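Long-range contacts in GARP domain-containing protein (Trypanosoma brucei brucei TREU927, PDB 6XZ6), which serves as the trypanosome's receptor for the host complement regulator factor H and increases transmission of the parasite to tsetse flies: residues 34-45 with 87-98; 54-62 with 205-214. All coordinates share one frame; numbering follows the deposited sequence.

Overall arrangement
Both contacts lie on helix 4-61, one of the long helices of this almost wholly helical, elongated chain. Interaction 1 pairs its middle with helix 67-125, the next helix along the chain; interaction 2 pairs its last turns with the end of helix 165-208 and the segment that follows. The segments alternate along the sequence (34-45, 54-62, 87-98, 205-214), and helix 4-61 is the element the two contacts share. Their centres are about 28 Å apart and their nearest atoms about 10 Å, without touching. The centre of interaction 1 lies about 11 Å from the centre of the chain, that of interaction 2 about 37 Å, near one end of the rod, where the C-terminal segment is folded back against helix 4-61.

Interaction 1: 34-45 with 87-98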
ATOM      1  N   ARG A  34      -3.777   4.681  -8.595  1.00 18.63           N
ATOM      2  CA  ARG A  34      -3.422   6.037  -9.026  1.00 20.35           C
ATOM      3  C   ARG A  34      -3.669   6.210 -10.527  1.00 24.43           C
ATOM      4  O   ARG A  34      -4.237   7.212 -10.919  1.00 26.62           O
ATOM      5  CB  ARG A  34      -1.950   6.367  -8.691  1.00 24.89           C
ATOM      6  CG  ARG A  34      -1.747   7.227  -7.435  1.00 32.28           C
ATOM      7  CD  ARG A  34      -0.311   7.757  -7.337  1.00 38.19           C
ATOM      8  NE  ARG A  34       0.417   7.047  -6.290  1.00 51.81           N
ATOM      9  CZ  ARG A  34       1.441   6.220  -6.493  1.00 77.02           C
ATOM     10  NH1 ARG A  34       1.994   5.575  -5.469  1.00 62.78           N
ATOM     11  NH2 ARG A  34       1.928   6.036  -7.723  1.00 60.24           N
ATOM     12  N   PHE A  35      -3.290   5.222 -11.351  1.00 19.80           N
ATOM     13  CA  PHE A  35      -3.525   5.189 -12.804  1.00 20.02           C
ATOM     14  C   PHE A  35      -5.018   5.128 -13.110  1.00 24.74           C
ATOM     15  O   PHE A  35      -5.514   5.922 -13.907  1.00 24.97           O
ATOM     16  CB  PHE A  35      -2.799   3.994 -13.430  1.00 22.04           C
ATOM     17  CG  PHE A  35      -1.307   4.161 -13.590  1.00 23.91           C
ATOM     18  CD1 PHE A  35      -0.745   5.429 -13.741  1.00 26.30           C
ATOM     19  CD2 PHE A  35      -0.472   3.040 -13.710  1.00 25.20           C
ATOM     20  CE1 PHE A  35       0.622   5.575 -13.955  1.00 28.39           C
ATOM     21  CE2 PHE A  35       0.895   3.185 -13.925  1.00 28.27           C
ATOM     22  CZ  PHE A  35       1.430   4.455 -14.062  1.00 27.78           C
ATOM     23  N   GLU A  36      -5.746   4.239 -12.407  1.00 21.76           N
ATOM     24  CA  GLU A  36      -7.193   4.074 -12.514  1.00 21.62           C
ATOM     25  C   GLU A  36      -7.953   5.376 -12.185  1.00 24.22           C
ATOM     26  O   GLU A  36      -8.868   5.734 -12.923  1.00 24.21           O
ATOM     27  CB  GLU A  36      -7.662   2.889 -11.642  1.00 21.90           C
ATOM     28  CG  GLU A  36      -9.132   2.568 -11.823  1.00 25.06           C
ATOM     29  CD  GLU A  36      -9.669   1.470 -10.939  1.00 41.88           C
ATOM     30  OE1 GLU A  36     -10.911   1.329 -10.885  1.00 56.07           O
ATOM     31  OE2 GLU A  36      -8.864   0.765 -10.291  1.00 30.89           O
ATOM     32  N   ALA A  37      -7.566   6.077 -11.097  1.00 20.85           N
ATOM     33  CA  ALA A  37      -8.166   7.351 -10.687  1.00 20.72           C
ATOM     34  C   ALA A  37      -7.922   8.430 -11.751  1.00 26.51           C
ATOM     35  O   ALA A  37      -8.847   9.157 -12.106  1.00 28.34           O
ATOM     36  CB  ALA A  37      -7.606   7.789  -9.341  1.00 19.95           C
ATOM     37  N   VAL A  38      -6.701   8.486 -12.297  1.00 23.15           N
ATOM     38  CA  VAL A  38      -6.292   9.426 -13.351  1.00 24.59           C
ATOM     39  C   VAL A  38      -7.111   9.167 -14.629  1.00 29.49           C
ATOM     40  O   VAL A  38      -7.569  10.105 -15.261  1.00 31.20           O
ATOM     41  CB  VAL A  38      -4.741   9.347 -13.583  1.00 29.26           C
ATOM     42  CG1 VAL A  38      -4.322   9.904 -14.963  1.00 31.44           C
ATOM     43  CG2 VAL A  38      -3.995  10.058 -12.456  1.00 26.91           C
ATOM     44  N   GLY A  39      -7.285   7.898 -14.984  1.00 25.02           N
ATOM     45  CA  GLY A  39      -8.080   7.496 -16.136  1.00 25.17           C
ATOM     46  C   GLY A  39      -9.535   7.858 -15.968  1.00 27.27           C
ATOM     47  O   GLY A  39     -10.111   8.468 -16.856  1.00 28.88           O
ATOM     48  N   ALA A  40     -10.120   7.531 -14.799  1.00 22.04           N
ATOM     49  CA  ALA A  40     -11.501   7.839 -14.437  1.00 21.18           C
ATOM     50  C   ALA A  40     -11.765   9.337 -14.463  1.00 25.95           C
ATOM     51  O   ALA A  40     -12.759   9.757 -15.033  1.00 26.98           O
ATOM     52  CB  ALA A  40     -11.818   7.273 -13.077  1.00 19.98           C
ATOM     53  N   LEU A  41     -10.844  10.151 -13.911  1.00 22.83           N
ATOM     54  CA  LEU A  41     -10.945  11.612 -13.914  1.00 22.33           C
ATOM     55  C   LEU A  41     -10.902  12.211 -15.325  1.00 34.22           C
ATOM     56  O   LEU A  41     -11.742  13.047 -15.654  1.00 37.57           O
ATOM     57  CB  LEU A  41      -9.889  12.244 -12.995  1.00 19.92           C
ATOM     58  CG  LEU A  41      -9.707  13.750 -13.066  1.00 23.39           C
ATOM     59  CD1 LEU A  41     -10.952  14.491 -12.623  1.00 23.12           C
ATOM     60  CD2 LEU A  41      -8.539  14.175 -12.243  1.00 24.64           C
ATOM     61  N   GLU A  42      -9.939  11.809 -16.148  1.00 32.78           N
ATOM     62  CA  GLU A  42      -9.831  12.323 -17.502  1.00 35.40           C
ATOM     63  C   GLU A  42     -11.032  11.951 -18.373  1.00 39.48           C
ATOM     64  O   GLU A  42     -11.472  12.771 -19.167  1.00 40.01           O
ATOM     65  CB  GLU A  42      -8.499  11.913 -18.113  1.00 39.22           C
ATOM     66  CG  GLU A  42      -7.326  12.623 -17.437  1.00 56.99           C
ATOM     67  CD  GLU A  42      -7.216  14.132 -17.604  1.00109.96           C
ATOM     68  OE1 GLU A  42      -7.444  14.636 -18.729  1.00123.88           O
ATOM     69  OE2 GLU A  42      -6.887  14.811 -16.603  1.00114.98           O
ATOM     70  N   GLU A  43     -11.629  10.785 -18.150  1.00 37.68           N
ATOM     71  CA  GLU A  43     -12.861  10.399 -18.851  1.00 40.89           C
ATOM     72  C   GLU A  43     -14.022  11.304 -18.424  1.00 45.65           C
ATOM     73  O   GLU A  43     -14.839  11.668 -19.268  1.00 48.30           O
ATOM     74  CB  GLU A  43     -13.234   8.936 -18.583  1.00 43.14           C
ATOM     75  CG  GLU A  43     -13.278   8.092 -19.849  1.00 62.59           C
ATOM     76  CD  GLU A  43     -14.663   7.767 -20.385  1.00 90.27           C
ATOM     77  OE1 GLU A  43     -15.019   6.564 -20.414  1.00 94.52           O
ATOM     78  OE2 GLU A  43     -15.385   8.707 -20.793  1.00 80.39           O
ATOM     79  N   SER A  44     -14.083  11.689 -17.115  1.00 37.88           N
ATOM     80  CA  SER A  44     -15.128  12.574 -16.584  1.00 34.01           C
ATOM     81  C   SER A  44     -14.973  13.975 -17.131  1.00 36.69           C
ATOM     82  O   SER A  44     -15.973  14.653 -17.366  1.00 37.80           O
ATOM     83  CB  SER A  44     -15.154  12.555 -15.062  1.00 30.33           C
ATOM     84  OG  SER A  44     -14.073  13.251 -14.472  1.00 25.81           O
ATOM     85  N   LYS A  45     -13.732  14.390 -17.397  1.00 31.42           N
ATOM     86  CA  LYS A  45     -13.470  15.693 -17.994  1.00 31.62           C
ATOM     87  C   LYS A  45     -13.820  15.682 -19.498  1.00 42.83           C
ATOM     88  O   LYS A  45     -14.263  16.706 -20.019  1.00 44.23           O
ATOM     89  CB  LYS A  45     -12.034  16.137 -17.740  1.00 32.03           C
ATOM     90  CG  LYS A  45     -11.767  16.625 -16.317  1.00 36.87           C
ATOM     91  CD  LYS A  45     -10.328  17.086 -16.207  1.00 45.26           C
ATOM     92  CE  LYS A  45      -9.931  17.524 -14.823  1.00 58.90           C
ATOM     93  NZ  LYS A  45      -8.452  17.422 -14.637  1.00 72.13           N
ATOM     94  N   SER A  87     -17.549  15.478 -12.749  1.00 24.37           N
ATOM     95  CA  SER A  87     -16.111  15.640 -13.013  1.00 22.78           C
ATOM     96  C   SER A  87     -15.402  16.323 -11.789  1.00 24.92           C
ATOM     97  O   SER A  87     -14.256  16.011 -11.459  1.00 24.95           O
ATOM     98  CB  SER A  87     -15.897  16.402 -14.324  1.00 24.96           C
ATOM     99  OG  SER A  87     -15.572  17.772 -14.162  1.00 31.41           O
ATOM    100  N   VAL A  88     -16.113  17.225 -11.113  1.00 20.28           N
ATOM    101  CA  VAL A  88     -15.613  17.924  -9.929  1.00 18.98           C
ATOM    102  C   VAL A  88     -15.496  16.915  -8.760  1.00 23.99           C
ATOM    103  O   VAL A  88     -14.510  16.947  -8.010  1.00 23.52           O
ATOM    104  CB  VAL A  88     -16.479  19.163  -9.583  1.00 20.67           C
ATOM    105  CG1 VAL A  88     -16.184  19.670  -8.180  1.00 19.52           C
ATOM    106  CG2 VAL A  88     -16.276  20.272 -10.612  1.00 20.05           C
ATOM    107  N   ARG A  89     -16.493  16.005  -8.637  1.00 19.86           N
ATOM    108  CA  ARG A  89     -16.478  14.941  -7.640  1.00 18.65           C
ATOM    109  C   ARG A  89     -15.362  13.921  -7.930  1.00 23.68           C
ATOM    110  O   ARG A  89     -14.767  13.415  -6.977  1.00 23.64           O
ATOM    111  CB  ARG A  89     -17.829  14.261  -7.541  1.00 18.68           C
ATOM    112  CG  ARG A  89     -18.812  15.033  -6.676  1.00 29.75           C
ATOM    113  CD  ARG A  89     -20.086  14.265  -6.390  1.00 35.10           C
ATOM    114  NE  ARG A  89     -20.800  13.958  -7.628  1.00 51.00           N
ATOM    115  CZ  ARG A  89     -21.725  14.742  -8.163  1.00 55.46           C
ATOM    116  NH1 ARG A  89     -22.101  15.855  -7.542  1.00 20.05           N
ATOM    117  NH2 ARG A  89     -22.306  14.404  -9.315  1.00 46.55           N
ATOM    118  N   ALA A  90     -15.034  13.672  -9.230  1.00 20.18           N
ATOM    119  CA  ALA A  90     -13.933  12.792  -9.649  1.00 20.16           C
ATOM    120  C   ALA A  90     -12.572  13.440  -9.333  1.00 26.67           C
ATOM    121  O   ALA A  90     -11.644  12.723  -8.978  1.00 27.52           O
ATOM    122  CB  ALA A  90     -14.038  12.439 -11.128  1.00 21.74           C
ATOM    123  N   GLU A  91     -12.472  14.793  -9.388  1.00 24.67           N
ATOM    124  CA  GLU A  91     -11.262  15.566  -8.993  1.00 24.87           C
ATOM    125  C   GLU A  91     -10.914  15.318  -7.544  1.00 26.29           C
ATOM    126  O   GLU A  91      -9.760  15.035  -7.224  1.00 25.74           O
ATOM    127  CB  GLU A  91     -11.453  17.105  -9.143  1.00 27.10           C
ATOM    128  CG  GLU A  91     -10.940  17.739 -10.425  1.00 42.06           C
ATOM    129  CD  GLU A  91      -9.438  17.847 -10.593  1.00 73.42           C
ATOM    130  OE1 GLU A  91      -9.013  18.663 -11.442  1.00 87.40           O
ATOM    131  OE2 GLU A  91      -8.687  17.116  -9.901  1.00 63.75           O
ATOM    132  N   ALA A  92     -11.919  15.478  -6.661  1.00 23.25           N
ATOM    133  CA  ALA A  92     -11.808  15.288  -5.208  1.00 21.70           C
ATOM    134  C   ALA A  92     -11.516  13.842  -4.867  1.00 25.29           C
ATOM    135  O   ALA A  92     -10.619  13.601  -4.088  1.00 25.77           O
ATOM    136  CB  ALA A  92     -13.067  15.760  -4.517  1.00 22.12           C
ATOM    137  N   ALA A  93     -12.181  12.875  -5.508  1.00 22.03           N
ATOM    138  CA  ALA A  93     -11.902  11.462  -5.229  1.00 21.17           C
ATOM    139  C   ALA A  93     -10.483  11.044  -5.634  1.00 25.30           C
ATOM    140  O   ALA A  93      -9.838  10.363  -4.841  1.00 25.85           O
ATOM    141  CB  ALA A  93     -12.951  10.565  -5.867  1.00 22.47           C
ATOM    142  N   ALA A  94      -9.972  11.499  -6.821  1.00 20.76           N
ATOM    143  CA  ALA A  94      -8.611  11.199  -7.319  1.00 19.02           C
ATOM    144  C   ALA A  94      -7.544  11.808  -6.430  1.00 23.14           C
ATOM    145  O   ALA A  94      -6.505  11.199  -6.222  1.00 23.76           O
ATOM    146  CB  ALA A  94      -8.432  11.660  -8.754  1.00 20.11           C
ATOM    147  N   MET A  95      -7.811  13.001  -5.881  1.00 19.68           N
ATOM    148  CA  MET A  95      -6.948  13.714  -4.939  1.00 17.52           C
ATOM    149  C   MET A  95      -6.823  12.811  -3.688  1.00 21.42           C
ATOM    150  O   MET A  95      -5.711  12.649  -3.192  1.00 21.80           O
ATOM    151  CB  MET A  95      -7.567  15.106  -4.632  1.00 18.98           C
ATOM    152  CG  MET A  95      -6.975  15.837  -3.434  1.00 20.96           C
ATOM    153  SD  MET A  95      -7.537  15.279  -1.781  1.00 23.90           S
ATOM    154  CE  MET A  95      -9.129  15.956  -1.714  1.00 19.98           C
ATOM    155  N   GLU A  96      -7.938  12.175  -3.220  1.00 17.03           N
ATOM    156  CA  GLU A  96      -7.861  11.270  -2.057  1.00 16.61           C
ATOM    157  C   GLU A  96      -7.033  10.030  -2.395  1.00 22.14           C
ATOM    158  O   GLU A  96      -6.215   9.615  -1.591  1.00 23.38           O
ATOM    159  CB  GLU A  96      -9.237  10.853  -1.493  1.00 17.89           C
ATOM    160  CG  GLU A  96     -10.314  11.924  -1.378  1.00 27.56           C
ATOM    161  CD  GLU A  96     -10.303  12.899  -0.213  1.00 32.47           C
ATOM    162  OE1 GLU A  96     -11.342  13.570   0.002  1.00 35.86           O
ATOM    163  OE2 GLU A  96      -9.258  13.014   0.463  1.00  5.24           O
ATOM    164  N   VAL A  97      -7.226   9.453  -3.591  1.00 17.82           N
ATOM    165  CA  VAL A  97      -6.433   8.308  -4.063  1.00 16.40           C
ATOM    166  C   VAL A  97      -4.927   8.664  -3.961  1.00 20.68           C
ATOM    167  O   VAL A  97      -4.184   7.913  -3.352  1.00 20.65           O
ATOM    168  CB  VAL A  97      -6.821   7.847  -5.513  1.00 17.94           C
ATOM    169  CG1 VAL A  97      -5.849   6.812  -6.042  1.00 16.66           C
ATOM    170  CG2 VAL A  97      -8.251   7.344  -5.578  1.00 17.23           C
ATOM    171  N   LYS A  98      -4.486   9.791  -4.533  1.00 17.51           N
ATOM    172  CA  LYS A  98      -3.076  10.224  -4.445  1.00 18.12           C
ATOM    173  C   LYS A  98      -2.609  10.386  -2.955  1.00 22.95           C
ATOM    174  O   LYS A  98      -1.480  10.047  -2.631  1.00 23.76           O
ATOM    175  CB  LYS A  98      -2.848  11.522  -5.230  1.00 19.45           C
ATOM    176  CG  LYS A  98      -2.589  11.287  -6.694  1.00 37.66           C
ATOM    177  CD  LYS A  98      -3.341  12.265  -7.610  1.00 53.72           C
ATOM    178  CE  LYS A  98      -3.518  11.714  -9.021  1.00 70.68           C
ATOM    179  NZ  LYS A  98      -4.367  10.480  -9.063  1.00 72.79           N
TER
HETATM  180  O   HOH W   1       0.756   8.891  -4.078  1.00 28.19           O
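The antiparallel pair of long helices 4-61 and 67-125 meets here through L41, which fits as a knob into the hole formed by S87, A90, E91 and A94. The axes of the two short segments approach to 8.8 Å, their directions 163° apart. With CG trans to its backbone N (chi1 170°), L41 lays CD1 over the E91 backbone, 3.6 Å from E91 N, while CD2 faces the E91 carboxylate. Next to it A37 CB packs on A94 CB at 4.0 Å and on V97 CG2 at 3.8 Å. The L41 knob and the near-antiparallel course are consistent with coiled-coil-like packing, and the same helix 67-125 turns A93 and V97 to helix 165-208. S44 OG bonds back to L41 O at 2.6 Å, sharing that carbonyl with K45 N, and rests against A90 CB at 3.4 Å. At the margin, the extended K45 chain brings NZ to E91 OE1 at 3.5 Å, a salt bridge whose hydrogen bond is weak; K45 NZ also makes a long ion pair with E42 OE2. K98, bent at chi2 and chi4, crosses V38 at about a right angle and sets NZ 3.4 Å from V38 CG2. A water bridges K98 O and, weakly, R34 NE, whose guanidinium also pairs with D105.

Interaction 2: 54-62 with 205-214; sequences AAKRAEAGA and AQEEAAQFPE
R57 reaches straight out from helix 4-61 to F212 O in the turn that follows helix 165-208, its CG trans to the backbone N (chi1 166°) and its chain extended to NE. The guanidinium meets this oxygen side-on: R57 NE at 3.1 Å and R57 NH1 at 3.0 Å from F212 O both donate to it, and it lies near the guanidinium plane. The NH1 bond runs nearly in line with the carbonyl, whereas NE comes from above the carbonyl plane. A209 O sits over one guanidinium face and E214 CG over the other. R57 and E214 lie side by side, their flat groups 86° apart. E214 OE2, 3.4 Å from R57 NH2, is well out of the guanidinium plane with no N-H aimed at it, and pairs by charge alone. At the end of the type I turn from A209 to F212, the F212 ring drops onto the last turn of helix 4-61. A58 O lies over the centre of one face and Q211 CG over the other, while F212 CD1 comes 3.5 Å from G61 C and F212 CE2 3.8 Å from A58 CB. Alanines continue the seam, with A54 CB 3.9 Å from A205 CB. Two bent bonds to F212 O fix the guanidinium's rotation and hold the turn against the helix; the positive charge of R57 probably polarises the F212 and A209 carbonyls.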
ATOM      1  N   ALA A  54     -22.722  19.714 -26.630  1.00 56.86           N
ATOM      2  CA  ALA A  54     -24.097  19.297 -26.932  1.00 58.20           C
ATOM      3  C   ALA A  54     -25.120  20.352 -26.475  1.00 62.79           C
ATOM      4  O   ALA A  54     -26.037  20.689 -27.226  1.00 64.24           O
ATOM      5  CB  ALA A  54     -24.386  17.952 -26.277  1.00 58.55           C
ATOM      6  N   ALA A  55     -24.926  20.899 -25.255  1.00 57.24           N
ATOM      7  CA  ALA A  55     -25.774  21.920 -24.658  1.00 56.01           C
ATOM      8  C   ALA A  55     -25.714  23.173 -25.497  1.00 63.26           C
ATOM      9  O   ALA A  55     -26.727  23.844 -25.637  1.00 64.28           O
ATOM     10  CB  ALA A  55     -25.314  22.224 -23.250  1.00 53.47           C
ATOM     11  N   LYS A  56     -24.543  23.470 -26.085  1.00 60.90           N
ATOM     12  CA  LYS A  56     -24.341  24.633 -26.941  1.00 62.32           C
ATOM     13  C   LYS A  56     -25.009  24.455 -28.309  1.00 69.71           C
ATOM     14  O   LYS A  56     -25.582  25.407 -28.833  1.00 70.98           O
ATOM     15  CB  LYS A  56     -22.853  24.976 -27.068  1.00 64.82           C
ATOM     16  CG  LYS A  56     -22.340  25.862 -25.928  1.00 72.87           C
ATOM     17  CD  LYS A  56     -20.850  26.182 -26.116  1.00 83.26           C
ATOM     18  CE  LYS A  56     -20.199  26.836 -24.923  1.00 90.15           C
ATOM     19  NZ  LYS A  56     -18.715  26.841 -25.057  1.00 96.39           N
ATOM     20  N   ARG A  57     -24.979  23.230 -28.858  1.00 67.78           N
ATOM     21  CA  ARG A  57     -25.615  22.838 -30.124  1.00 70.35           C
ATOM     22  C   ARG A  57     -27.151  22.882 -29.960  1.00 76.93           C
ATOM     23  O   ARG A  57     -27.856  23.302 -30.880  1.00 79.91           O
ATOM     24  CB  ARG A  57     -25.118  21.431 -30.536  1.00 67.00           C
ATOM     25  CG  ARG A  57     -25.906  20.736 -31.629  1.00 70.02           C
ATOM     26  CD  ARG A  57     -25.359  19.355 -31.907  1.00 77.12           C
ATOM     27  NE  ARG A  57     -26.240  18.584 -32.784  1.00 88.27           N
ATOM     28  CZ  ARG A  57     -26.003  17.338 -33.189  1.00101.21           C
ATOM     29  NH1 ARG A  57     -26.862  16.720 -33.993  1.00 77.31           N
ATOM     30  NH2 ARG A  57     -24.904  16.701 -32.796  1.00 92.25           N
ATOM     31  N   ALA A  58     -27.658  22.458 -28.786  1.00 72.23           N
ATOM     32  CA  ALA A  58     -29.085  22.482 -28.478  1.00 72.61           C
ATOM     33  C   ALA A  58     -29.615  23.913 -28.284  1.00 75.64           C
ATOM     34  O   ALA A  58     -30.653  24.259 -28.841  1.00 76.94           O
ATOM     35  CB  ALA A  58     -29.379  21.627 -27.257  1.00 71.54           C
ATOM     36  N   GLU A  59     -28.891  24.735 -27.516  1.00 69.88           N
ATOM     37  CA  GLU A  59     -29.256  26.116 -27.212  1.00 69.11           C
ATOM     38  C   GLU A  59     -29.290  26.993 -28.452  1.00 76.18           C
ATOM     39  O   GLU A  59     -30.229  27.769 -28.608  1.00 77.28           O
ATOM     40  CB  GLU A  59     -28.357  26.690 -26.112  1.00 67.54           C
ATOM     41  CG  GLU A  59     -28.708  26.115 -24.744  1.00 76.27           C
ATOM     42  CD  GLU A  59     -27.822  26.447 -23.561  1.00 84.84           C
ATOM     43  OE1 GLU A  59     -26.599  26.641 -23.744  1.00 71.58           O
ATOM     44  OE2 GLU A  59     -28.368  26.487 -22.436  1.00 73.70           O
ATOM     45  N   ALA A  60     -28.313  26.829 -29.359  1.00 74.04           N
ATOM     46  CA  ALA A  60     -28.254  27.551 -30.635  1.00 76.20           C
ATOM     47  C   ALA A  60     -29.382  27.064 -31.570  1.00 83.03           C
ATOM     48  O   ALA A  60     -29.999  27.876 -32.265  1.00 84.05           O
ATOM     49  CB  ALA A  60     -26.900  27.346 -31.287  1.00 77.67           C
ATOM     50  N   GLY A  61     -29.656  25.759 -31.538  1.00 80.47           N
ATOM     51  CA  GLY A  61     -30.710  25.122 -32.320  1.00 83.42           C
ATOM     52  C   GLY A  61     -32.123  25.514 -31.923  1.00 88.56           C
ATOM     53  O   GLY A  61     -32.972  25.723 -32.790  1.00 91.41           O
ATOM     54  N   ALA A  62     -32.385  25.631 -30.609  1.00 83.42           N
ATOM     55  CA  ALA A  62     -33.694  25.981 -30.049  1.00 83.22           C
ATOM     56  C   ALA A  62     -34.035  27.474 -30.078  1.00 88.13           C
ATOM     57  O   ALA A  62     -35.146  27.827 -29.674  1.00 87.95           O
ATOM     58  CB  ALA A  62     -33.821  25.441 -28.636  1.00 81.40           C
ATOM     59  N   ALA A 205     -27.261  14.642 -22.718  1.00 52.53           N
ATOM     60  CA  ALA A 205     -27.096  15.932 -23.399  1.00 51.96           C
ATOM     61  C   ALA A 205     -26.989  15.717 -24.907  1.00 60.12           C
ATOM     62  O   ALA A 205     -27.668  16.402 -25.662  1.00 61.59           O
ATOM     63  CB  ALA A 205     -25.863  16.660 -22.880  1.00 49.69           C
ATOM     64  N   GLN A 206     -26.186  14.734 -25.339  1.00 59.14           N
ATOM     65  CA  GLN A 206     -25.991  14.381 -26.751  1.00 62.86           C
ATOM     66  C   GLN A 206     -27.266  13.865 -27.451  1.00 72.42           C
ATOM     67  O   GLN A 206     -27.446  14.122 -28.645  1.00 75.11           O
ATOM     68  CB  GLN A 206     -24.841  13.370 -26.893  1.00 64.26           C
ATOM     69  CG  GLN A 206     -23.443  13.995 -26.735  1.00 66.68           C
ATOM     70  CD  GLN A 206     -22.327  13.008 -26.991  1.00 70.09           C
ATOM     71  OE1 GLN A 206     -22.475  11.782 -26.819  1.00 59.87           O
ATOM     72  NE2 GLN A 206     -21.178  13.542 -27.400  1.00 59.71           N
ATOM     73  N   GLU A 207     -28.150  13.147 -26.718  1.00 70.52           N
ATOM     74  CA  GLU A 207     -29.414  12.607 -27.250  1.00 74.50           C
ATOM     75  C   GLU A 207     -30.476  13.690 -27.483  1.00 80.85           C
ATOM     76  O   GLU A 207     -31.216  13.624 -28.468  1.00 85.09           O
ATOM     77  CB  GLU A 207     -29.971  11.509 -26.333  1.00 76.12           C
ATOM     78  CG  GLU A 207     -29.715  10.106 -26.858  1.00 90.98           C
ATOM     79  CD  GLU A 207     -28.880   9.201 -25.969  1.00105.11           C
ATOM     80  OE1 GLU A 207     -29.215   9.071 -24.768  1.00 75.75           O
ATOM     81  OE2 GLU A 207     -27.905   8.602 -26.481  1.00101.90           O
ATOM     82  N   GLU A 208     -30.558  14.668 -26.565  1.00 74.24           N
ATOM     83  CA  GLU A 208     -31.492  15.794 -26.626  1.00 73.93           C
ATOM     84  C   GLU A 208     -31.056  16.755 -27.729  1.00 80.12           C
ATOM     85  O   GLU A 208     -31.916  17.394 -28.344  1.00 81.73           O
ATOM     86  CB  GLU A 208     -31.535  16.559 -25.289  1.00 71.31           C
ATOM     87  CG  GLU A 208     -31.765  15.713 -24.050  1.00 75.89           C
ATOM     88  CD  GLU A 208     -33.188  15.398 -23.634  1.00 96.96           C
ATOM     89  OE1 GLU A 208     -33.352  14.870 -22.510  1.00 88.59           O
ATOM     90  OE2 GLU A 208     -34.133  15.671 -24.410  1.00 91.39           O
ATOM     91  N   ALA A 209     -29.720  16.876 -27.960  1.00 76.27           N
ATOM     92  CA  ALA A 209     -29.158  17.772 -28.974  1.00 77.52           C
ATOM     93  C   ALA A 209     -29.074  17.159 -30.378  1.00 87.63           C
ATOM     94  O   ALA A 209     -28.683  17.856 -31.323  1.00 88.92           O
ATOM     95  CB  ALA A 209     -27.792  18.273 -28.538  1.00 75.20           C
ATOM     96  N   ALA A 210     -29.452  15.872 -30.515  1.00 87.06           N
ATOM     97  CA  ALA A 210     -29.404  15.134 -31.776  1.00 91.06           C
ATOM     98  C   ALA A 210     -30.275  15.753 -32.877  1.00 98.92           C
ATOM     99  O   ALA A 210     -29.893  15.724 -34.053  1.00101.54           O
ATOM    100  CB  ALA A 210     -29.792  13.683 -31.541  1.00 93.27           C
ATOM    101  N   GLN A 211     -31.417  16.348 -32.487  1.00 94.89           N
ATOM    102  CA  GLN A 211     -32.373  16.969 -33.404  1.00 97.07           C
ATOM    103  C   GLN A 211     -31.886  18.280 -34.050  1.00101.68           C
ATOM    104  O   GLN A 211     -32.413  18.652 -35.098  1.00105.07           O
ATOM    105  CB  GLN A 211     -33.735  17.170 -32.707  1.00 97.76           C
ATOM    106  CG  GLN A 211     -33.750  18.196 -31.581  1.00101.57           C
ATOM    107  CD  GLN A 211     -35.040  18.171 -30.798  1.00114.59           C
ATOM    108  OE1 GLN A 211     -36.008  18.898 -31.080  1.00105.81           O
ATOM    109  NE2 GLN A 211     -35.090  17.309 -29.797  1.00105.90           N
ATOM    110  N   PHE A 212     -30.896  18.968 -33.443  1.00 95.07           N
ATOM    111  CA  PHE A 212     -30.390  20.271 -33.906  1.00 94.38           C
ATOM    112  C   PHE A 212     -29.118  20.217 -34.802  1.00 99.36           C
ATOM    113  O   PHE A 212     -28.442  19.184 -34.829  1.00 98.59           O
ATOM    114  CB  PHE A 212     -30.157  21.199 -32.702  1.00 92.11           C
ATOM    115  CG  PHE A 212     -31.283  21.257 -31.698  1.00 92.62           C
ATOM    116  CD1 PHE A 212     -32.434  21.999 -31.954  1.00 96.85           C
ATOM    117  CD2 PHE A 212     -31.186  20.587 -30.485  1.00 92.28           C
ATOM    118  CE1 PHE A 212     -33.466  22.067 -31.012  1.00 96.60           C
ATOM    119  CE2 PHE A 212     -32.211  20.668 -29.538  1.00 93.99           C
ATOM    120  CZ  PHE A 212     -33.344  21.404 -29.808  1.00 93.37           C
ATOM    121  N   PRO A 213     -28.762  21.312 -35.538  1.00 97.44           N
ATOM    122  CA  PRO A 213     -27.549  21.267 -36.372  1.00 98.76           C
ATOM    123  C   PRO A 213     -26.255  21.455 -35.568  1.00100.67           C
ATOM    124  O   PRO A 213     -26.228  22.244 -34.615  1.00 97.75           O
ATOM    125  CB  PRO A 213     -27.745  22.440 -37.350  1.00102.14           C
ATOM    126  CG  PRO A 213     -29.096  23.020 -37.058  1.00105.84           C
ATOM    127  CD  PRO A 213     -29.432  22.623 -35.673  1.00 98.53           C
ATOM    128  N   GLU A 214     -25.170  20.769 -35.985  1.00 98.40           N
ATOM    129  CA  GLU A 214     -23.831  20.871 -35.376  1.00 96.18           C
ATOM    130  C   GLU A 214     -23.188  22.240 -35.756  1.00101.27           C
ATOM    131  O   GLU A 214     -23.654  22.882 -36.703  1.00104.09           O
ATOM    132  CB  GLU A 214     -22.924  19.709 -35.861  1.00 99.30           C
ATOM    133  CG  GLU A 214     -23.412  18.309 -35.499  1.00110.09           C
ATOM    134  CD  GLU A 214     -22.610  17.104 -35.964  1.00131.65           C
ATOM    135  OE1 GLU A 214     -21.932  17.187 -37.014  1.00125.55           O
ATOM    136  OE2 GLU A 214     -22.681  16.058 -35.280  1.00124.85           O
TER